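Local coordinates for ferric uptake regulation protein (Helicobacter pylori, PDB 2XIG), which probably acts as a global iron-responsive repressor, using ferrous iron as cofactor to bind the operators of the genes it silences, at residues Met16-Asn21 / Leu68-Lys73; Glu30-Val35 / Glu46-Ser51. The protein carries 2 engineered substitutions. All coordinates share one frame; numbering follows the deposited sequence.

Interaction 1 (Met16-Asn21 / Leu68-Lys73)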
loop_
_atom_site.group_PDB
_atom_site.type_symbol
_atom_site.label_atom_id
_atom_site.label_comp_id
_atom_site.label_asym_id
_atom_site.label_seq_id
_atom_site.Cartn_x
_atom_site.Cartn_y
_atom_site.Cartn_z
ATOM N N MET C 16 39.149 -4.130 14.714
ATOM C CA MET C 16 39.490 -2.979 15.535
ATOM C C MET C 16 38.253 -2.324 16.143
ATOM O O MET C 16 38.278 -1.874 17.285
ATOM C CB MET C 16 40.313 -1.974 14.732
ATOM C CG MET C 16 41.705 -2.484 14.417
ATOM S SD MET C 16 42.697 -2.715 15.913
ATOM C CE MET C 16 43.097 -1.011 16.296
ATOM N N SER C 17 37.168 -2.290 15.376
ATOM C CA SER C 17 35.919 -1.687 15.834
ATOM C C SER C 17 35.248 -2.550 16.899
ATOM O O SER C 17 34.613 -2.030 17.815
ATOM C CB SER C 17 34.970 -1.469 14.651
ATOM O OG SER C 17 33.749 -0.877 15.059
ATOM N N ILE C 18 35.399 -3.867 16.776
ATOM C CA ILE C 18 34.820 -4.799 17.740
ATOM C C ILE C 18 35.491 -4.664 19.104
ATOM O O ILE C 18 34.826 -4.594 20.136
ATOM C CB ILE C 18 34.946 -6.255 17.257
ATOM C CG1 ILE C 18 33.978 -6.515 16.099
ATOM C CG2 ILE C 18 34.710 -7.234 18.405
ATOM C CD1 ILE C 18 32.527 -6.164 16.413
ATOM N N LYS C 19 36.817 -4.629 19.101
ATOM C CA LYS C 19 37.566 -4.465 20.337
ATOM C C LYS C 19 37.236 -3.124 20.992
ATOM O O LYS C 19 37.019 -3.050 22.203
ATOM C CB LYS C 19 39.064 -4.590 20.070
ATOM C CG LYS C 19 39.931 -4.427 21.301
ATOM C CD LYS C 19 41.256 -5.142 21.117
ATOM C CE LYS C 19 42.310 -4.600 22.062
ATOM N NZ LYS C 19 43.521 -5.463 22.060
ATOM N N LYS C 20 37.187 -2.071 20.182
ATOM C CA LYS C 20 36.853 -0.736 20.668
ATOM C C LYS C 20 35.493 -0.689 21.364
ATOM O O LYS C 20 35.335 -0.007 22.376
ATOM C CB LYS C 20 36.882 0.263 19.511
ATOM C CG LYS C 20 36.421 1.665 19.873
ATOM C CD LYS C 20 36.613 2.617 18.698
ATOM C CE LYS C 20 36.370 4.060 19.109
ATOM N NZ LYS C 20 36.620 5.010 17.990
ATOM N N ASN C 21 34.516 -1.409 20.821
ATOM C CA ASN C 21 33.160 -1.412 21.369
ATOM C C ASN C 21 32.932 -2.459 22.459
ATOM O O ASN C 21 31.801 -2.676 22.889
ATOM C CB ASN C 21 32.122 -1.600 20.255
ATOM C CG ASN C 21 31.796 -0.309 19.531
ATOM O OD1 ASN C 21 32.487 0.085 18.589
ATOM N ND2 ASN C 21 30.728 0.352 19.959
ATOM N N LEU C 68 23.722 -7.216 11.373
ATOM C CA LEU C 68 23.447 -6.218 10.349
ATOM C C LEU C 68 23.270 -4.833 10.964
ATOM O O LEU C 68 23.764 -3.839 10.430
ATOM C CB LEU C 68 22.203 -6.598 9.530
ATOM C CG LEU C 68 22.401 -7.762 8.554
ATOM C CD1 LEU C 68 21.085 -8.192 7.905
ATOM C CD2 LEU C 68 23.421 -7.410 7.481
ATOM N N ASN C 69 22.568 -4.769 12.087
ATOM C CA ASN C 69 22.361 -3.488 12.761
ATOM C C ASN C 69 23.672 -2.845 13.214
ATOM O O ASN C 69 23.862 -1.643 13.066
ATOM C CB ASN C 69 21.398 -3.638 13.939
ATOM C CG ASN C 69 19.961 -3.884 13.490
ATOM O OD1 ASN C 69 19.530 -3.380 12.454
ATOM N ND2 ASN C 69 19.217 -4.661 14.272
ATOM N N PHE C 70 24.567 -3.651 13.769
ATOM C CA PHE C 70 25.886 -3.150 14.165
ATOM C C PHE C 70 26.706 -2.674 12.966
ATOM O O PHE C 70 27.229 -1.552 12.948
ATOM C CB PHE C 70 26.686 -4.223 14.902
ATOM C CG PHE C 70 28.097 -3.798 15.226
ATOM C CD1 PHE C 70 29.144 -4.103 14.370
ATOM C CD2 PHE C 70 28.366 -3.057 16.366
ATOM C CE1 PHE C 70 30.439 -3.697 14.658
ATOM C CE2 PHE C 70 29.664 -2.649 16.660
ATOM C CZ PHE C 70 30.697 -2.970 15.805
ATOM N N LEU C 71 26.843 -3.549 11.977
ATOM C CA LEU C 71 27.622 -3.242 10.792
ATOM C C LEU C 71 27.117 -1.990 10.110
ATOM O O LEU C 71 27.898 -1.204 9.588
ATOM C CB LEU C 71 27.587 -4.414 9.806
ATOM C CG LEU C 71 28.305 -5.690 10.237
ATOM C CD1 LEU C 71 28.084 -6.753 9.174
ATOM C CD2 LEU C 71 29.829 -5.425 10.465
ATOM N N GLU C 72 25.799 -1.798 10.097
ATOM C CA GLU C 72 25.261 -0.647 9.403
ATOM C C GLU C 72 25.463 0.620 10.225
ATOM O O GLU C 72 25.756 1.686 9.682
ATOM C CB GLU C 72 23.782 -0.860 9.049
ATOM C CG GLU C 72 22.805 -0.157 9.956
ATOM C CD GLU C 72 22.185 1.067 9.312
ATOM O OE1 GLU C 72 22.895 1.800 8.596
ATOM O OE2 GLU C 72 20.970 1.285 9.511
ATOM N N LYS C 73 25.330 0.515 11.538
ATOM C CA LYS C 73 25.519 1.711 12.345
ATOM C C LYS C 73 26.985 2.151 12.378
ATOM O O LYS C 73 27.270 3.335 12.534
ATOM C CB LYS C 73 24.921 1.547 13.737
ATOM C CG LYS C 73 25.868 1.144 14.818
ATOM C CD LYS C 73 25.181 1.309 16.161
ATOM C CE LYS C 73 26.191 1.484 17.268
ATOM N NZ LYS C 73 27.128 2.600 16.949
#
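A single aromatic side chain, Phe70, bridges two helices here: it leaves the last turns of helix 61-73 and meets Ser17, Ile18 and Asn21 where helix 7-20 ends. The backbones stand well apart, Ile18 CA and Phe70 CA being 9.8 Å from one another, and the ring spans the interval. Its CG is anti to the backbone N (chi1 175°), which extends the ring straight across. Ile18 supplies the apolar partner, its terminal CD1 lying 3.7 Å from both Phe70 CE1 and CZ and approaching the ring obliquely. Beside it, Ser17 OG comes within 3.8 Å of Phe70 CZ, again at a slant. Asn21, the residue that leaves helical geometry, completes the set at the ring edge, with its CG near the ring plane and 4.3 Å from Phe70 CE2. No hydrogen bond crosses; the two helices meet through van der Waals contact, and Phe70 provides about half of the 160 Å² buried. Leu14 and Leu23 also touch the ring, while Ile18 rests on Arg29 of the following helix. The arrangement packs a helix preceding the three-helix core of a winged-helix domain, the fold of Fur proteins, against the probable recognition helix.

Interaction 2 (Glu30-Val35 / Glu46-Ser51)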
loop_
_atom_site.group_PDB
_atom_site.type_symbol
_atom_site.label_atom_id
_atom_site.label_comp_id
_atom_site.label_asym_id
_atom_site.label_seq_id
_atom_site.Cartn_x
_atom_site.Cartn_y
_atom_site.Cartn_z
ATOM N N GLU C 30 32.125 -11.782 10.618
ATOM C CA GLU C 30 33.036 -11.669 9.486
ATOM C C GLU C 30 32.415 -12.312 8.241
ATOM O O GLU C 30 32.604 -11.833 7.130
ATOM C CB GLU C 30 34.398 -12.319 9.804
ATOM C CG GLU C 30 35.132 -11.690 10.989
ATOM C CD GLU C 30 36.483 -12.342 11.281
ATOM O OE1 GLU C 30 37.296 -11.712 11.993
ATOM O OE2 GLU C 30 36.734 -13.475 10.808
ATOM N N GLU C 31 31.670 -13.394 8.432
ATOM C CA GLU C 31 31.033 -14.064 7.303
ATOM C C GLU C 31 29.954 -13.187 6.648
ATOM O O GLU C 31 29.824 -13.173 5.426
ATOM C CB GLU C 31 30.450 -15.416 7.725
ATOM C CG GLU C 31 30.140 -16.339 6.549
ATOM C CD GLU C 31 31.342 -16.541 5.636
ATOM O OE1 GLU C 31 32.482 -16.545 6.147
ATOM O OE2 GLU C 31 31.150 -16.696 4.410
ATOM N N VAL C 32 29.188 -12.453 7.453
ATOM C CA VAL C 32 28.197 -11.520 6.910
ATOM C C VAL C 32 28.867 -10.450 6.035
ATOM O O VAL C 32 28.398 -10.113 4.941
ATOM C CB VAL C 32 27.398 -10.819 8.028
ATOM C CG1 VAL C 32 26.573 -9.670 7.454
ATOM C CG2 VAL C 32 26.479 -11.819 8.740
ATOM N N VAL C 33 29.965 -9.900 6.533
ATOM C CA VAL C 33 30.690 -8.899 5.760
ATOM C C VAL C 33 31.182 -9.517 4.461
ATOM O O VAL C 33 31.047 -8.916 3.400
ATOM C CB VAL C 33 31.877 -8.309 6.542
ATOM C CG1 VAL C 33 32.738 -7.422 5.627
ATOM C CG2 VAL C 33 31.374 -7.516 7.735
ATOM N N SER C 34 31.735 -10.723 4.550
ATOM C CA SER C 34 32.319 -11.376 3.381
ATOM C C SER C 34 31.252 -11.741 2.345
ATOM O O SER C 34 31.467 -11.567 1.149
ATOM C CB SER C 34 33.125 -12.609 3.794
ATOM O OG SER C 34 34.172 -12.253 4.681
ATOM N N VAL C 35 30.108 -12.245 2.801
ATOM C CA VAL C 35 29.004 -12.507 1.878
ATOM C C VAL C 35 28.635 -11.248 1.090
ATOM O O VAL C 35 28.500 -11.290 -0.134
ATOM C CB VAL C 35 27.760 -13.090 2.595
ATOM C CG1 VAL C 35 26.542 -13.022 1.686
ATOM C CG2 VAL C 35 28.025 -14.528 3.032
ATOM N N GLU C 46 17.200 -12.366 4.945
ATOM C CA GLU C 46 16.887 -13.768 4.683
ATOM C C GLU C 46 17.927 -14.420 3.774
ATOM O O GLU C 46 18.399 -15.514 4.051
ATOM C CB GLU C 46 15.484 -13.906 4.069
ATOM C CG GLU C 46 14.346 -13.600 5.039
ATOM C CD GLU C 46 13.003 -13.375 4.343
ATOM O OE1 GLU C 46 12.841 -12.329 3.680
ATOM O OE2 GLU C 46 12.102 -14.234 4.471
ATOM N N GLU C 47 18.281 -13.746 2.684
ATOM C CA GLU C 47 19.255 -14.294 1.742
ATOM C C GLU C 47 20.639 -14.433 2.366
ATOM O O GLU C 47 21.359 -15.400 2.119
ATOM C CB GLU C 47 19.362 -13.398 0.514
ATOM C CG GLU C 47 18.109 -13.304 -0.304
ATOM C CD GLU C 47 18.310 -12.420 -1.510
ATOM O OE1 GLU C 47 18.544 -11.203 -1.329
ATOM O OE2 GLU C 47 18.233 -12.949 -2.638
ATOM N N ILE C 48 21.023 -13.442 3.160
ATOM C CA ILE C 48 22.291 -13.507 3.868
ATOM C C ILE C 48 22.302 -14.702 4.816
ATOM O O ILE C 48 23.306 -15.407 4.936
ATOM C CB ILE C 48 22.568 -12.188 4.627
ATOM C CG1 ILE C 48 22.797 -11.053 3.628
ATOM C CG2 ILE C 48 23.762 -12.328 5.562
ATOM C CD1 ILE C 48 22.618 -9.657 4.225
ATOM N N THR C 49 21.169 -14.941 5.471
ATOM C CA THR C 49 21.053 -16.058 6.400
ATOM C C THR C 49 21.187 -17.371 5.637
ATOM O O THR C 49 21.898 -18.275 6.076
ATOM C CB THR C 49 19.713 -16.017 7.165
ATOM O OG1 THR C 49 19.618 -14.780 7.883
ATOM C CG2 THR C 49 19.595 -17.183 8.150
ATOM N N HIS C 50 20.506 -17.463 4.495
ATOM C CA HIS C 50 20.600 -18.642 3.634
ATOM C C HIS C 50 22.071 -18.979 3.384
ATOM O O HIS C 50 22.492 -20.120 3.541
ATOM C CB HIS C 50 19.902 -18.406 2.281
ATOM C CG HIS C 50 18.418 -18.655 2.289
ATOM N ND1 HIS C 50 17.864 -19.873 2.626
ATOM C CD2 HIS C 50 17.378 -17.851 1.955
ATOM C CE1 HIS C 50 16.547 -19.802 2.520
ATOM N NE2 HIS C 50 16.225 -18.587 2.117
ATOM N N SER C 51 22.849 -17.978 2.970
ATOM C CA SER C 51 24.261 -18.194 2.651
ATOM C C SER C 51 25.073 -18.679 3.859
ATOM O O SER C 51 25.861 -19.625 3.764
ATOM C CB SER C 51 24.878 -16.912 2.089
ATOM O OG SER C 51 24.133 -16.445 0.981
#
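Ile48 of helix 45-52 faces Val32 of helix 27-38 where the two helices come close, with 6.9 Å between Val32 CA and Ile48 CA. From Ile48 CB, which points at the opposing helix, the side chain divides. The CG2 methyl lies anti to the backbone N and makes the apolar touch, 4.2 Å from Val32 CG2 and 4.3 Å from Val32 CG1. The other branch leaves through CG1, and chi2 of 161° keeps it extended, carrying CD1 on to Leu68 of helix 61-73. One helical turn further along each segment, Val35 CG2 packs on Ser51 CB at 4.1 Å, so methyl groups meet carbon at both levels and no hydrogen bond crosses. Behind the valines, the buried Ser34 OG turns back on its own helix and donates to Glu30 O over 2.9 Å. It arrives 37° out of the carbonyl plane, on the opposite face from Ser34 N, so this one oxygen accepts two bonds. Leu43 in the connecting loop touches both Val35 and Ile48. Helices 45-52 and 61-73, in contact where Thr49 meets Ile61 and Val64, probably form the helix-turn-helix of the winged-helix domain; helix 27-38 packs against both and, through Val33, on helix 7-20.

Read from the N terminus, helix 7-20 supplies the first half of interaction 1, whose partner comes 47 residues later. Interaction 2 falls wholly within that interval: helices 27-38 and 45-52 close a short loop of their own before the chain enters helix 61-73, so the contacts nest rather than cross. Their centres are about 16 Å apart, yet the two sites share a core. Leu71 CD1 packs on Val33 CG2 and on Val32 CG1, each at 3.7 Å, and Leu68 CD2 lies 4.0 Å from Ile48 CD1. All four helices preceding the wing strands 77-82 and 86-91 are thereby joined into what is probably one compact DNA-binding domain.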